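PDB 6RVB: NADH oxidase from Thermus thermophilus, which uses NADH to reduce coenzyme A disulfide, working through a bound FAD cofactor. Local coordinates for residues V211-F216 with V225-G230; G254-P259 with R270-G275; A335-G340 with L399-L404; K144-A149 with R169-Q174. All blocks are in the same frame, centred on the assembly; numbering follows the deposited sequence.

Contact 1: V211-F216 with V225-G230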
loop_
_atom_site.group_PDB
_atom_site.type_symbol
_atom_site.label_atom_id
_atom_site.label_comp_id
_atom_site.label_asym_id
_atom_site.label_seq_id
_atom_site.Cartn_x
_atom_site.Cartn_y
_atom_site.Cartn_z
ATOM N N VAL A 211 -17.327 6.621 30.400
ATOM C CA VAL A 211 -17.515 5.886 31.631
ATOM C C VAL A 211 -16.557 6.461 32.674
ATOM O O VAL A 211 -15.431 6.815 32.380
ATOM C CB VAL A 211 -17.132 4.483 31.319
ATOM C CG1 VAL A 211 -17.029 3.606 32.555
ATOM C CG2 VAL A 211 -18.055 3.970 30.364
ATOM N N LYS A 212 -17.001 6.556 33.909
ATOM C CA LYS A 212 -16.106 6.984 34.933
ATOM C C LYS A 212 -15.829 5.750 35.742
ATOM O O LYS A 212 -16.584 5.434 36.608
ATOM C CB LYS A 212 -16.725 8.125 35.753
ATOM C CG LYS A 212 -15.719 9.088 36.422
ATOM C CD LYS A 212 -14.769 8.404 37.427
ATOM C CE LYS A 212 -13.719 9.324 38.036
ATOM N NZ LYS A 212 -14.282 10.632 38.442
ATOM N N VAL A 213 -14.776 4.994 35.461
ATOM C CA VAL A 213 -14.598 3.832 36.348
ATOM C C VAL A 213 -14.287 4.224 37.807
ATOM O O VAL A 213 -13.370 4.969 38.063
ATOM C CB VAL A 213 -13.555 2.871 35.826
ATOM C CG1 VAL A 213 -13.250 1.846 36.868
ATOM C CG2 VAL A 213 -14.040 2.241 34.559
ATOM N N GLU A 214 -15.043 3.737 38.770
ATOM C CA GLU A 214 -14.883 4.229 40.132
ATOM C C GLU A 214 -14.177 3.322 41.102
ATOM O O GLU A 214 -13.541 3.818 42.015
ATOM C CB GLU A 214 -16.211 4.610 40.715
ATOM C CG GLU A 214 -16.657 6.008 40.444
ATOM C CD GLU A 214 -18.188 6.097 40.376
ATOM O OE1 GLU A 214 -18.888 5.038 40.561
ATOM O OE2 GLU A 214 -18.675 7.235 40.124
ATOM N N ALA A 215 -14.281 2.006 40.950
ATOM C CA ALA A 215 -13.411 1.122 41.732
ATOM C C ALA A 215 -13.516 -0.283 41.333
ATOM O O ALA A 215 -14.503 -0.627 40.771
ATOM C CB ALA A 215 -13.724 1.218 43.135
ATOM N N PHE A 216 -12.502 -1.077 41.657
ATOM C CA PHE A 216 -12.520 -2.455 41.306
ATOM C C PHE A 216 -12.947 -3.225 42.493
ATOM O O PHE A 216 -12.260 -3.177 43.478
ATOM C CB PHE A 216 -11.163 -2.908 40.821
ATOM C CG PHE A 216 -10.775 -2.283 39.536
ATOM C CD1 PHE A 216 -11.522 -2.476 38.380
ATOM C CD2 PHE A 216 -9.668 -1.480 39.477
ATOM C CE1 PHE A 216 -11.177 -1.906 37.223
ATOM C CE2 PHE A 216 -9.292 -0.882 38.297
ATOM C CZ PHE A 216 -10.055 -1.105 37.167
ATOM N N VAL A 225 -15.532 -4.146 39.247
ATOM C CA VAL A 225 -15.682 -2.876 38.365
ATOM C C VAL A 225 -16.995 -2.117 38.462
ATOM O O VAL A 225 -17.945 -2.426 37.774
ATOM C CB VAL A 225 -15.371 -2.897 36.721
ATOM C CG1 VAL A 225 -14.985 -1.459 36.282
ATOM C CG2 VAL A 225 -14.211 -3.784 36.308
ATOM N N GLU A 226 -16.945 -1.071 39.275
ATOM C CA GLU A 226 -18.031 -0.255 39.638
ATOM C C GLU A 226 -17.828 0.990 38.868
ATOM O O GLU A 226 -16.796 1.581 38.975
ATOM C CB GLU A 226 -17.914 0.009 41.128
ATOM C CG GLU A 226 -18.167 -1.261 41.931
ATOM C CD GLU A 226 -18.205 -1.094 43.438
ATOM O OE1 GLU A 226 -18.337 -2.159 44.101
ATOM O OE2 GLU A 226 -18.079 0.056 43.940
ATOM N N THR A 227 -18.805 1.386 38.066
ATOM C CA THR A 227 -18.695 2.595 37.260
ATOM C C THR A 227 -19.865 3.526 37.467
ATOM O O THR A 227 -20.923 3.091 37.825
ATOM C CB THR A 227 -18.630 2.255 35.766
ATOM O OG1 THR A 227 -19.940 2.136 35.260
ATOM C CG2 THR A 227 -18.004 0.989 35.578
ATOM N N SER A 228 -19.654 4.817 37.217
ATOM C CA SER A 228 -20.728 5.823 37.040
ATOM C C SER A 228 -21.950 5.285 36.269
ATOM O O SER A 228 -23.058 5.759 36.440
ATOM C CB SER A 228 -20.202 7.033 36.261
ATOM O OG SER A 228 -20.002 6.677 34.907
ATOM N N GLU A 229 -21.757 4.314 35.388
ATOM C CA GLU A 229 -22.844 3.905 34.491
ATOM C C GLU A 229 -23.403 2.536 34.868
ATOM O O GLU A 229 -24.030 1.862 34.046
ATOM C CB GLU A 229 -22.374 3.852 33.020
ATOM C CG GLU A 229 -21.668 5.112 32.494
ATOM C CD GLU A 229 -22.642 6.274 32.189
ATOM O OE1 GLU A 229 -22.237 7.193 31.436
ATOM O OE2 GLU A 229 -23.793 6.271 32.701
ATOM N N GLY A 230 -23.182 2.079 36.084
ATOM C CA GLY A 230 -23.552 0.698 36.322
ATOM C C GLY A 230 -22.417 -0.178 36.762
ATOM O O GLY A 230 -21.329 0.295 37.036
#
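Val213 and Thr227 form an antiparallel non-hydrogen-bonded pair and Ala215 and Glu226 a hydrogen-bonded one, in a beta hairpin whose register slips by one residue between them. The slip is a classic beta bulge: Glu214 and Ala215 both face Glu226, whose carbonyl takes two amides, Glu214 N to Glu226 O at 2.8 Å and Ala215 N to Glu226 O at 3.2 Å. In return, Glu226 N bonds to Ala215 O at 2.9 Å.

Beside the bulge the contact is apolar. Val213 CG1 meets Val225 CG1 at 3.8 Å, while the other branch, Val225 CG2, lies at the edge of the Phe216 ring, in its plane and 3.6 Å from Phe216 CD1. These side chains rest on Leu155, Leu178 and Val237 of the NAD-binding parallel sheet, and that of Val213 comes to about 4 Å from the bound NAD. Glu226 instead sends its carboxylate to a salt bridge with Arg217.

At the other end of the pair, away from the hairpin loop, the hydroxyl of Ser228 sits between its backbone N and carbonyl carbon (chi1 72°), where Ser228 OG accepts from Lys212 N at 3.2 Å; Ser228 N in turn bonds to Lys212 O. A type I turn from Thr227 to Gly230 leads into the next strand. Thr227 OG1 accepts from Glu229 N at 2.8 Å, making an ST turn, and donates to Gly230 O from 41° above the carbonyl plane.

Contact 2: G254-P259 with R270-G275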
loop_
_atom_site.group_PDB
_atom_site.type_symbol
_atom_site.label_atom_id
_atom_site.label_comp_id
_atom_site.label_asym_id
_atom_site.label_seq_id
_atom_site.Cartn_x
_atom_site.Cartn_y
_atom_site.Cartn_z
ATOM N N GLY A 254 21.278 13.143 35.283
ATOM C CA GLY A 254 21.245 14.478 34.705
ATOM C C GLY A 254 21.160 14.652 33.206
ATOM O O GLY A 254 21.658 15.659 32.663
ATOM N N VAL A 255 20.559 13.667 32.549
ATOM C CA VAL A 255 20.106 13.763 31.159
ATOM C C VAL A 255 18.846 14.694 31.050
ATOM O O VAL A 255 17.970 14.632 31.875
ATOM C CB VAL A 255 19.740 12.364 30.654
ATOM C CG1 VAL A 255 19.022 12.431 29.341
ATOM C CG2 VAL A 255 20.943 11.510 30.561
ATOM N N ALA A 256 18.779 15.583 30.085
ATOM C CA ALA A 256 17.619 16.422 29.914
ATOM C C ALA A 256 16.430 15.759 29.320
ATOM O O ALA A 256 16.544 14.977 28.396
ATOM C CB ALA A 256 17.935 17.538 29.124
ATOM N N LEU A 257 15.271 16.110 29.863
ATOM C CA LEU A 257 14.014 15.681 29.295
ATOM C C LEU A 257 13.478 16.760 28.362
ATOM O O LEU A 257 13.725 17.946 28.561
ATOM C CB LEU A 257 13.018 15.336 30.370
ATOM C CG LEU A 257 13.470 14.256 31.309
ATOM C CD1 LEU A 257 12.308 13.857 32.216
ATOM C CD2 LEU A 257 13.963 13.089 30.483
ATOM N N GLY A 258 12.764 16.336 27.326
ATOM C CA GLY A 258 12.193 17.279 26.398
ATOM C C GLY A 258 10.835 17.679 26.900
ATOM O O GLY A 258 10.397 17.210 27.919
ATOM N N PRO A 259 10.154 18.555 26.183
ATOM C CA PRO A 259 8.871 19.039 26.677
ATOM C C PRO A 259 7.782 17.939 26.799
ATOM O O PRO A 259 6.853 18.092 27.533
ATOM C CB PRO A 259 8.502 20.080 25.666
ATOM C CG PRO A 259 9.319 19.820 24.454
ATOM C CD PRO A 259 10.548 19.128 24.879
ATOM N N ARG A 270 21.867 11.818 20.268
ATOM C CA ARG A 270 22.629 12.211 21.410
ATOM C C ARG A 270 21.883 12.996 22.439
ATOM O O ARG A 270 21.118 13.854 22.114
ATOM C CB ARG A 270 23.782 13.050 20.983
ATOM C CG ARG A 270 25.001 13.005 22.124
ATOM C CD ARG A 270 26.548 13.224 21.589
ATOM N NE ARG A 270 26.726 14.563 20.972
ATOM C CZ ARG A 270 26.243 14.870 19.799
ATOM N NH1 ARG A 270 25.623 13.928 19.152
ATOM N NH2 ARG A 270 26.357 16.072 19.311
ATOM N N THR A 271 22.104 12.703 23.708
ATOM C CA THR A 271 21.510 13.494 24.759
ATOM C C THR A 271 22.358 14.695 25.051
ATOM O O THR A 271 23.328 14.982 24.364
ATOM C CB THR A 271 21.330 12.705 26.040
ATOM O OG1 THR A 271 22.589 12.329 26.579
ATOM C CG2 THR A 271 20.608 11.468 25.766
ATOM N N ASN A 272 21.994 15.407 26.089
ATOM C CA ASN A 272 22.734 16.575 26.460
ATOM C C ASN A 272 24.105 16.228 27.043
ATOM O O ASN A 272 24.905 17.077 27.203
ATOM C CB ASN A 272 21.954 17.389 27.474
ATOM C CG ASN A 272 21.717 16.622 28.745
ATOM O OD1 ASN A 272 22.240 16.927 29.791
ATOM N ND2 ASN A 272 20.972 15.573 28.634
ATOM N N LEU A 273 24.390 15.001 27.400
ATOM C CA LEU A 273 25.708 14.667 27.911
ATOM C C LEU A 273 26.582 14.019 26.891
ATOM O O LEU A 273 26.096 13.130 26.133
ATOM C CB LEU A 273 25.524 13.671 29.039
ATOM C CG LEU A 273 24.600 14.168 30.164
ATOM C CD1 LEU A 273 24.569 13.221 31.281
ATOM C CD2 LEU A 273 25.000 15.400 30.653
ATOM N N GLU A 274 27.875 14.402 26.870
ATOM C CA GLU A 274 28.843 13.785 25.875
ATOM C C GLU A 274 28.903 12.332 26.177
ATOM O O GLU A 274 28.993 12.051 27.338
ATOM C CB GLU A 274 30.283 14.295 25.986
ATOM C CG GLU A 274 30.752 15.476 25.096
ATOM C CD GLU A 274 30.554 15.268 23.547
ATOM O OE1 GLU A 274 30.545 16.318 22.828
ATOM O OE2 GLU A 274 30.409 14.093 23.048
ATOM N N GLY A 275 28.789 11.436 25.186
ATOM C CA GLY A 275 28.794 9.991 25.434
ATOM C C GLY A 275 27.482 9.247 25.616
ATOM O O GLY A 275 27.410 8.020 25.552
#
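Val255 turns CG1 anti to its backbone N (chi1 169°), which directs this methyl at Thr271, while Thr271 CG2 stands anti to its own carbonyl carbon and meets it: Val255 CG1 to Thr271 CG2 is 4.0 Å. The two side chains cross at about a right angle. The second methyl of the valine faces a different neighbour, with Val255 CG2 lying 4.1 Å from Leu273 CD1. Both methyls of Leu273 also lie near the backbone of the other segment, Leu273 CD2 being 3.9 Å from Gly254 O.

Both segments belong to the long irregular connection between helix 248-252 and strand 276-278, an outermost strand of the parallel sheet on the FAD side of the enzyme. Gly254 closes the helix in a Schellman motif, its positive phi of 80° turning the chain into Val255. That valine is further enclosed by Ala250 of the helix, Ile263 and Val276, which explains why it is buried at an otherwise rather open contact. Next to it, Ala256 CB lies beside the Asn272 side chain. Thr271 OG1 hydrogen-bonds to the chain further on, at Val276 O, and it receives a weak bond from Leu273 N at 3.3 Å.

Contact 3: A335-G340 with L399-L404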
loop_
_atom_site.group_PDB
_atom_site.type_symbol
_atom_site.label_atom_id
_atom_site.label_comp_id
_atom_site.label_asym_id
_atom_site.label_seq_id
_atom_site.Cartn_x
_atom_site.Cartn_y
_atom_site.Cartn_z
ATOM N N ALA A 335 -8.410 -3.271 9.310
ATOM C CA ALA A 335 -7.027 -2.718 9.421
ATOM C C ALA A 335 -7.121 -1.191 9.469
ATOM O O ALA A 335 -7.683 -0.601 8.529
ATOM C CB ALA A 335 -6.216 -3.138 8.233
ATOM N N VAL A 336 -6.688 -0.554 10.557
ATOM C CA VAL A 336 -6.904 0.896 10.712
ATOM C C VAL A 336 -5.585 1.662 10.681
ATOM O O VAL A 336 -4.733 1.451 11.582
ATOM C CB VAL A 336 -7.591 1.221 12.032
ATOM C CG1 VAL A 336 -7.670 2.688 12.246
ATOM C CG2 VAL A 336 -8.979 0.679 12.038
ATOM N N ALA A 337 -5.392 2.536 9.694
ATOM C CA ALA A 337 -4.137 3.219 9.679
ATOM C C ALA A 337 -4.240 4.742 9.681
ATOM O O ALA A 337 -5.021 5.309 8.957
ATOM C CB ALA A 337 -3.307 2.744 8.602
ATOM N N THR A 338 -3.443 5.415 10.485
ATOM C CA THR A 338 -3.462 6.859 10.540
ATOM C C THR A 338 -2.041 7.339 10.374
ATOM O O THR A 338 -1.108 6.556 10.505
ATOM C CB THR A 338 -4.035 7.400 11.912
ATOM O OG1 THR A 338 -3.363 6.846 13.088
ATOM C CG2 THR A 338 -5.471 7.075 11.967
ATOM N N THR A 339 -1.882 8.635 10.128
ATOM C CA THR A 339 -0.614 9.259 9.870
ATOM C C THR A 339 -0.845 10.769 9.926
ATOM O O THR A 339 -1.920 11.273 9.515
ATOM C CB THR A 339 -0.077 8.847 8.477
ATOM O OG1 THR A 339 1.287 9.160 8.443
ATOM C CG2 THR A 339 -0.779 9.582 7.249
ATOM N N GLY A 340 0.152 11.524 10.379
ATOM C CA GLY A 340 -0.044 12.950 10.420
ATOM C C GLY A 340 -0.930 13.350 11.575
ATOM O O GLY A 340 -1.055 12.592 12.511
ATOM N N LEU A 399 -3.014 0.862 4.191
ATOM C CA LEU A 399 -1.527 0.476 3.846
ATOM C C LEU A 399 -1.130 1.310 2.630
ATOM O O LEU A 399 0.058 1.521 2.379
ATOM C CB LEU A 399 -1.097 -1.018 3.370
ATOM C CG LEU A 399 0.348 -1.332 3.842
ATOM C CD1 LEU A 399 0.609 -1.218 5.412
ATOM C CD2 LEU A 399 0.831 -2.700 3.629
ATOM N N ARG A 400 -2.143 1.701 1.844
ATOM C CA ARG A 400 -2.085 2.941 1.105
ATOM C C ARG A 400 -1.659 4.129 2.057
ATOM O O ARG A 400 -1.134 5.118 1.626
ATOM C CB ARG A 400 -3.430 3.214 0.440
ATOM C CG ARG A 400 -3.611 2.677 -0.934
ATOM C CD ARG A 400 -5.026 2.736 -1.419
ATOM N NE ARG A 400 -5.592 1.423 -1.225
ATOM C CZ ARG A 400 -6.002 0.644 -2.211
ATOM N NH1 ARG A 400 -5.948 1.055 -3.456
ATOM N NH2 ARG A 400 -6.483 -0.556 -1.930
ATOM N N ILE A 401 -1.848 4.008 3.363
ATOM C CA ILE A 401 -1.415 5.046 4.262
ATOM C C ILE A 401 0.027 5.426 3.970
ATOM O O ILE A 401 0.389 6.581 4.131
ATOM C CB ILE A 401 -1.511 4.601 5.731
ATOM C CG1 ILE A 401 -1.463 5.802 6.648
ATOM C CG2 ILE A 401 -0.392 3.771 6.104
ATOM C CD1 ILE A 401 -2.656 6.551 6.666
ATOM N N ASP A 402 0.850 4.475 3.524
ATOM C CA ASP A 402 2.253 4.757 3.276
ATOM C C ASP A 402 2.402 5.895 2.258
ATOM O O ASP A 402 3.306 6.700 2.354
ATOM C CB ASP A 402 3.048 3.476 2.886
ATOM C CG ASP A 402 3.411 2.636 4.087
ATOM O OD1 ASP A 402 3.330 3.197 5.229
ATOM O OD2 ASP A 402 3.766 1.408 3.960
ATOM N N VAL A 403 1.485 5.989 1.297
ATOM C CA VAL A 403 1.547 7.027 0.314
ATOM C C VAL A 403 1.477 8.399 0.969
ATOM O O VAL A 403 2.278 9.286 0.675
ATOM C CB VAL A 403 0.458 6.917 -0.749
ATOM C CG1 VAL A 403 0.543 8.153 -1.686
ATOM C CG2 VAL A 403 0.748 5.720 -1.584
ATOM N N LEU A 404 0.539 8.568 1.892
ATOM C CA LEU A 404 0.346 9.847 2.510
ATOM C C LEU A 404 1.508 10.150 3.386
ATOM O O LEU A 404 1.915 11.300 3.437
ATOM C CB LEU A 404 -0.927 9.860 3.311
ATOM C CG LEU A 404 -2.235 9.522 2.628
ATOM C CD1 LEU A 404 -3.264 9.398 3.749
ATOM C CD2 LEU A 404 -2.536 10.623 1.686
#
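In the dimerisation domain, strand 334-340 of the antiparallel sheet receives helix 401-409 on one face, with Ala337 and Thr339 of the strand meeting Ile401 and Leu404 of the helix. Ile401 carries most of the contact. Its CB stands 3.9 Å from Ala337 CB, and a chi1 of -163°, anti to the backbone N, sets its CG1 against Thr339. There Ile401 CG1 is 3.8 Å from Thr339 CB, and the terminal methyl Ile401 CD1 lies 3.6 Å from Thr339 CG2 and 3.5 Å from Ala337 O. The threonine and isoleucine side chains slide past each other in opposite directions. One helical turn on, Leu404 CB touches Thr339 CG2 at 4.0 Å, and the rest of that leucine packs on Leu377 and Leu435.

An alanine in place of this isoleucine would probably open a gap beside Thr339 CG2 and over Ala337 O, leaving the strand and the helix joined here by little more than the two CB atoms and Leu404.

Thr339 turns its hydroxyl away to Thr326 OG1, a hydrogen bond with the adjoining strand region, while its methyl serves the helix. The far side of the helix belongs to the dimer: Asp402 OD1 bonds to Ala423 N of the second subunit. With no hydrogen bond between strand and helix, the contact is apolar, resting on the fit of Ile401 and Leu404 against Ala337 and Thr339, while Thr339 OG1 and Asp402 OD1 have their hydrogen bonds elsewhere.

Contact 4: K144-A149 with R169-Q174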
loop_
_atom_site.group_PDB
_atom_site.type_symbol
_atom_site.label_atom_id
_atom_site.label_comp_id
_atom_site.label_asym_id
_atom_site.label_seq_id
_atom_site.Cartn_x
_atom_site.Cartn_y
_atom_site.Cartn_z
ATOM N N LYS A 144 -1.710 -17.636 31.772
ATOM C CA LYS A 144 -2.105 -18.431 32.906
ATOM C C LYS A 144 -3.563 -18.272 33.308
ATOM O O LYS A 144 -4.258 -19.278 33.500
ATOM C CB LYS A 144 -1.251 -17.995 34.066
ATOM C CG LYS A 144 -0.592 -19.070 34.854
ATOM C CD LYS A 144 0.948 -19.032 34.776
ATOM C CE LYS A 144 1.610 -18.059 35.816
ATOM N NZ LYS A 144 3.091 -17.763 35.478
ATOM N N ALA A 145 -4.009 -17.013 33.439
ATOM C CA ALA A 145 -5.426 -16.619 33.670
ATOM C C ALA A 145 -6.466 -16.987 32.628
ATOM O O ALA A 145 -7.583 -17.318 32.958
ATOM C CB ALA A 145 -5.504 -15.187 33.828
ATOM N N LEU A 146 -6.088 -16.862 31.376
ATOM C CA LEU A 146 -6.985 -16.904 30.298
ATOM C C LEU A 146 -7.844 -18.186 30.148
ATOM O O LEU A 146 -9.072 -18.131 29.950
ATOM C CB LEU A 146 -6.213 -16.532 29.039
ATOM C CG LEU A 146 -6.592 -15.375 28.120
ATOM C CD1 LEU A 146 -7.563 -14.387 28.764
ATOM C CD2 LEU A 146 -5.333 -14.679 27.717
ATOM N N PRO A 147 -7.233 -19.364 30.205
ATOM C CA PRO A 147 -8.159 -20.535 30.091
ATOM C C PRO A 147 -8.819 -20.625 31.446
ATOM O O PRO A 147 -8.124 -20.418 32.440
ATOM C CB PRO A 147 -7.215 -21.694 29.887
ATOM C CG PRO A 147 -5.972 -21.217 30.626
ATOM C CD PRO A 147 -5.851 -19.735 30.534
ATOM N N GLN A 148 -10.103 -20.847 31.538
ATOM C CA GLN A 148 -10.795 -20.473 32.802
ATOM C C GLN A 148 -11.393 -19.094 32.703
ATOM O O GLN A 148 -11.341 -18.348 33.644
ATOM C CB GLN A 148 -9.904 -20.486 34.038
ATOM C CG GLN A 148 -10.092 -21.699 34.936
ATOM C CD GLN A 148 -9.508 -22.983 34.326
ATOM O OE1 GLN A 148 -10.247 -23.873 33.788
ATOM N NE2 GLN A 148 -8.159 -23.087 34.387
ATOM N N ALA A 149 -11.976 -18.815 31.534
ATOM C CA ALA A 149 -12.528 -17.524 31.109
ATOM C C ALA A 149 -12.486 -16.536 32.185
ATOM O O ALA A 149 -11.364 -16.315 32.634
ATOM C CB ALA A 149 -13.894 -17.684 30.525
ATOM N N ARG A 169 -11.741 -12.227 22.941
ATOM C CA ARG A 169 -12.951 -12.830 22.405
ATOM C C ARG A 169 -12.555 -14.169 21.771
ATOM O O ARG A 169 -13.208 -15.196 21.990
ATOM C CB ARG A 169 -13.618 -11.921 21.409
ATOM C CG ARG A 169 -14.249 -10.762 21.979
ATOM C CD ARG A 169 -15.567 -11.088 22.622
ATOM N NE ARG A 169 -16.539 -11.618 21.697
ATOM C CZ ARG A 169 -17.092 -12.808 21.833
ATOM N NH1 ARG A 169 -16.788 -13.536 22.894
ATOM N NH2 ARG A 169 -17.964 -13.225 20.923
ATOM N N LYS A 170 -11.473 -14.167 20.995
ATOM C CA LYS A 170 -10.969 -15.373 20.323
ATOM C C LYS A 170 -10.676 -16.501 21.332
ATOM O O LYS A 170 -10.533 -17.644 20.991
ATOM C CB LYS A 170 -9.668 -15.077 19.535
ATOM C CG LYS A 170 -9.867 -14.312 18.281
ATOM C CD LYS A 170 -8.723 -14.366 17.276
ATOM C CE LYS A 170 -9.129 -13.425 16.116
ATOM N NZ LYS A 170 -8.177 -13.275 14.994
ATOM N N ARG A 171 -10.528 -16.144 22.576
ATOM C CA ARG A 171 -10.325 -17.091 23.659
ATOM C C ARG A 171 -11.596 -17.409 24.426
ATOM O O ARG A 171 -11.565 -17.943 25.498
ATOM C CB ARG A 171 -9.327 -16.501 24.611
ATOM C CG ARG A 171 -8.002 -16.667 24.034
ATOM C CD ARG A 171 -7.623 -18.118 24.254
ATOM N NE ARG A 171 -6.359 -18.176 24.934
ATOM C CZ ARG A 171 -6.111 -19.004 25.914
ATOM N NH1 ARG A 171 -7.040 -19.882 26.297
ATOM N NH2 ARG A 171 -4.927 -18.948 26.472
ATOM N N GLY A 172 -12.723 -17.035 23.854
ATOM C CA GLY A 172 -13.965 -17.271 24.513
ATOM C C GLY A 172 -14.523 -16.389 25.563
ATOM O O GLY A 172 -15.659 -16.627 25.834
ATOM N N LEU A 173 -13.809 -15.433 26.144
ATOM C CA LEU A 173 -14.370 -14.621 27.248
ATOM C C LEU A 173 -15.442 -13.686 26.734
ATOM O O LEU A 173 -15.551 -13.442 25.521
ATOM C CB LEU A 173 -13.329 -13.802 28.011
ATOM C CG LEU A 173 -11.920 -14.290 28.111
ATOM C CD1 LEU A 173 -11.264 -13.618 29.201
ATOM C CD2 LEU A 173 -11.850 -15.702 28.337
ATOM N N GLN A 174 -16.291 -13.196 27.628
ATOM C CA GLN A 174 -17.181 -12.214 27.136
ATOM C C GLN A 174 -16.455 -10.927 27.473
ATOM O O GLN A 174 -15.833 -10.837 28.537
ATOM C CB GLN A 174 -18.617 -12.392 27.643
ATOM C CG GLN A 174 -18.856 -12.248 29.141
ATOM C CD GLN A 174 -20.399 -12.152 29.503
ATOM O OE1 GLN A 174 -21.232 -12.251 28.592
ATOM N NE2 GLN A 174 -20.760 -11.976 30.813
#
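Arg171, Leu173 and Leu146 bury the most surface where two helix ends of the NAD-binding Rossmann domain come together. Helix 159-170 is the crossover helix of a beta-alpha-beta unit, joining the adjacent parallel strands 151-155 and 174-178. It ends in a Schellman motif with Gly172, at positive phi, as its C-prime residue, and the flanking Arg171 and Leu173 both reach toward the chain that leaves helix 136-145.

Leu173 occupies the inner part of the contact. Its two methyls divide the work: Leu173 CD1 meets Leu146 CD1 at 3.8 Å, the two leucines crossing at about a right angle, while Leu173 CD2 packs 3.6 Å from Ala149 CB. Ala152 of strand 151-155 lies against the same leucine and ties it to the sheet.

Arg171 is more exposed. The chain bends at chi2 (-77°) and again at chi3, and its guanidinium lies beside Leu146, whose CB sits over one face, 3.7 Å above the plane and displaced toward the rim, with Arg171 NH2 3.8 Å from Leu146 CB. Arg171 NH1 lies 4.0 Å from Pro147 CB. No hydrogen bond crosses the contact; Arg171 NE bonds instead to Leu50 O, outside both segments. An alanine in place of Arg171 would probably leave Leu50 O without this donor and uncover Leu146 CB and Pro147.

Arg169, in the last turn of the helix, reaches forward past the Schellman turn: Arg169 NH1 donates to Leu173 O at 2.9 Å, the oxygen lying close to the guanidinium plane.

Along the chain the order is contact 4, contact 1, contact 2, contact 3, each closing before the next opens. Contacts 4 and 1 belong to the NAD-binding domain, their centres about 22 Å apart: one joins helix ends near the start of strands 151-155 and 174-178, the other is a hairpin packed over that sheet beside the nucleotide. Contact 2 lies on the opposite side of the chain's centre from contact 4, about 44 Å away between centres, in the connection leading back to the FAD-side sheet through strand 276-278. Contact 3, about 32 Å from both contacts 2 and 4 between centres, lies in the dimerisation domain. None touches another; they sample three parts of this flavoenzyme, the NAD-binding domain twice.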